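Local coordinates for uncharacterized protein MJ0764 (Methanocaldococcus jannaschii, PDB 2B8M) that is of unknown function but belongs to the RmlC-like cupin family, with a double-stranded beta-helix fold, and probably forms a dimer, at the interface of chains A and B. Sequence-based numbering; all coordinates share one arbitrary frame. Chains: chain A/B, Hypothetical protein MJ0764.

The interface of chains A and B. Residues chain A 62, 70, 75-77; chain B 4-6.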
ATOM      1  N   LEU A  62     -13.635  -4.577 -15.048  1.00 19.61           N
ATOM      2  CA  LEU A  62     -13.191  -3.370 -15.663  1.00 19.96           C
ATOM      3  C   LEU A  62     -13.822  -3.245 -17.034  1.00 20.52           C
ATOM      4  O   LEU A  62     -13.816  -4.195 -17.844  1.00 18.59           O
ATOM      5  CB  LEU A  62     -11.671  -3.331 -15.806  1.00 19.37           C
ATOM      6  CG  LEU A  62     -10.833  -3.440 -14.546  1.00 21.91           C
ATOM      7  CD1 LEU A  62      -9.377  -3.265 -14.935  1.00 20.09           C
ATOM      8  CD2 LEU A  62     -11.228  -2.413 -13.503  1.00 21.97           C
ATOM      9  N   TYR A  70      -8.792 -11.920  -8.244  1.00 19.97           N
ATOM     10  CA  TYR A  70      -7.434 -11.755  -7.728  1.00 21.11           C
ATOM     11  C   TYR A  70      -7.433 -12.045  -6.234  1.00 20.36           C
ATOM     12  O   TYR A  70      -8.309 -11.640  -5.533  1.00 26.19           O
ATOM     13  CB  TYR A  70      -6.952 -10.335  -7.998  1.00 21.84           C
ATOM     14  CG  TYR A  70      -6.839 -10.100  -9.483  1.00 20.66           C
ATOM     15  CD1 TYR A  70      -5.835 -10.740 -10.217  1.00 18.36           C
ATOM     16  CD2 TYR A  70      -7.727  -9.269 -10.164  1.00 17.85           C
ATOM     17  CE1 TYR A  70      -5.733 -10.576 -11.604  1.00 23.81           C
ATOM     18  CE2 TYR A  70      -7.620  -9.082 -11.547  1.00 22.33           C
ATOM     19  CZ  TYR A  70      -6.607  -9.715 -12.248  1.00 18.23           C
ATOM     20  OH  TYR A  70      -6.533  -9.564 -13.602  1.00 23.88           O
ATOM     21  N   ILE A  75      -0.986  -7.402  -6.379  1.00 18.45           N
ATOM     22  CA  ILE A  75      -1.185  -5.983  -6.504  1.00 18.60           C
ATOM     23  C   ILE A  75      -1.684  -5.791  -7.909  1.00 18.64           C
ATOM     24  O   ILE A  75      -1.059  -6.265  -8.858  1.00 20.49           O
ATOM     25  CB  ILE A  75       0.113  -5.197  -6.302  1.00 19.45           C
ATOM     26  CG1 ILE A  75       0.687  -5.458  -4.930  1.00 22.35           C
ATOM     27  CG2 ILE A  75      -0.107  -3.706  -6.604  1.00 19.42           C
ATOM     28  CD1 ILE A  75       2.009  -4.764  -4.716  1.00 21.04           C
ATOM     29  N   VAL A  76      -2.831  -5.140  -8.021  1.00 18.02           N
ATOM     30  CA  VAL A  76      -3.474  -4.953  -9.314  1.00 19.11           C
ATOM     31  C   VAL A  76      -3.508  -3.474  -9.668  1.00 18.52           C
ATOM     32  O   VAL A  76      -4.061  -2.652  -8.922  1.00 19.16           O
ATOM     33  CB  VAL A  76      -4.904  -5.528  -9.338  1.00 20.56           C
ATOM     34  CG1 VAL A  76      -5.534  -5.314 -10.750  1.00 19.09           C
ATOM     35  CG2 VAL A  76      -4.949  -6.976  -8.934  1.00 22.81           C
ATOM     36  N   TYR A  77      -2.939  -3.138 -10.822  1.00 19.86           N
ATOM     37  CA  TYR A  77      -2.956  -1.789 -11.373  1.00 21.40           C
ATOM     38  C   TYR A  77      -4.207  -1.568 -12.200  1.00 21.67           C
ATOM     39  O   TYR A  77      -4.507  -2.376 -13.085  1.00 20.44           O
ATOM     40  CB  TYR A  77      -1.767  -1.589 -12.298  1.00 22.61           C
ATOM     41  CG  TYR A  77      -1.822  -0.347 -13.154  1.00 18.75           C
ATOM     42  CD1 TYR A  77      -1.867   0.916 -12.587  1.00 19.49           C
ATOM     43  CD2 TYR A  77      -1.815  -0.450 -14.538  1.00 22.87           C
ATOM     44  CE1 TYR A  77      -1.879   2.050 -13.399  1.00 19.28           C
ATOM     45  CE2 TYR A  77      -1.823   0.665 -15.350  1.00 19.68           C
ATOM     46  CZ  TYR A  77      -1.847   1.910 -14.781  1.00 18.55           C
ATOM     47  OH  TYR A  77      -1.884   2.999 -15.627  1.00 22.41           O
TER
ATOM     48  N   GLU B   4      -5.895  -4.168 -16.857  1.00 18.30           N
ATOM     49  CA  GLU B   4      -5.123  -4.134 -15.632  1.00 19.91           C
ATOM     50  C   GLU B   4      -3.785  -4.819 -15.838  1.00 18.40           C
ATOM     51  O   GLU B   4      -3.614  -5.588 -16.799  1.00 19.55           O
ATOM     52  CB  GLU B   4      -5.875  -4.799 -14.475  1.00 19.49           C
ATOM     53  CG  GLU B   4      -6.072  -6.323 -14.573  1.00 19.09           C
ATOM     54  CD  GLU B   4      -7.380  -6.766 -15.216  1.00 22.47           C
ATOM     55  OE1 GLU B   4      -7.813  -6.171 -16.215  1.00 17.79           O
ATOM     56  OE2 GLU B   4      -7.965  -7.770 -14.751  1.00 20.02           O
ATOM     57  N   LYS B   5      -2.858  -4.491 -14.939  1.00 19.70           N
ATOM     58  CA  LYS B   5      -1.558  -5.129 -14.848  0.50 17.81           C
ATOM     59  C   LYS B   5      -1.466  -5.764 -13.463  1.00 17.74           C
ATOM     60  O   LYS B   5      -1.899  -5.168 -12.473  1.00 19.12           O
ATOM     61  CB  LYS B   5      -0.469  -4.073 -15.080  0.50 17.86           C
ATOM     62  CG  LYS B   5       0.928  -4.622 -15.216  0.50 19.47           C
ATOM     63  CD  LYS B   5       1.840  -3.627 -15.953  0.50 17.27           C
ATOM     64  N   VAL B   6      -0.896  -6.964 -13.399  1.00 17.32           N
ATOM     65  CA  VAL B   6      -0.874  -7.713 -12.159  1.00 16.03           C
ATOM     66  C   VAL B   6       0.585  -7.909 -11.720  1.00 18.38           C
ATOM     67  O   VAL B   6       1.463  -8.156 -12.541  1.00 17.35           O
ATOM     68  CB  VAL B   6      -1.587  -9.060 -12.363  1.00 18.60           C
ATOM     69  CG1 VAL B   6      -1.711  -9.810 -11.057  1.00 18.17           C
ATOM     70  CG2 VAL B   6      -2.966  -8.823 -12.924  1.00 22.06           C
TER
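B:Glu4 turns its CG into the cramped position between its own backbone N and carbonyl carbon (chi1 68°) and bends again at chi2, and this brings its carboxylate to the hydroxyl of A:Tyr70, whose ring leans beside its own backbone N (chi1 -65°). The phenol OH of A:Tyr70 donates to OE2 of B:Glu4 at 2.6 Å, a short bond. It comes from the anti side of the carboxylate and somewhat out of its plane. OE2 itself lies at the edge of the ring, in the ring plane, while the carboxylate stands steeply to the ring, 76° between the two planes. A:Val76 lays CG2 on one face of the same ring near its rim, and B:Val6 brings CG2 to CE1 of A:Tyr70 at 3.5 Å, so the phenol is steadied from both chains. A phenylalanine in place of A:Tyr70 could keep much of this valine packing but would probably leave the carboxylate of B:Glu4 without its phenol partner and freer to turn. The other carboxylate oxygen, OE1 of B:Glu4, sits 3.5 Å from methyl CD1 of A:Leu62. The aliphatic part of B:Glu4 runs alongside A:Val76, CB of B:Glu4 to CG1 of A:Val76 at 3.8 Å.

Behind these side chains the backbones pair as antiparallel strands, 74-78 of chain A against 5-8 of chain B. A:Tyr77 N gives a nearly straight bond to B:Lys5 O at 2.8 Å; the return bond, from B:Lys5 N to A:Tyr77 O, is longer at 3.3 Å. The ring of A:Tyr77 slants across the start of the B:Lys5 side chain, CD2 to CB at 3.9 Å. The N-terminal strand of one copy thus extends a sheet of the other's cupin fold, and the two-fold repeats the exchange, an arrangement that probably holds a dimer together.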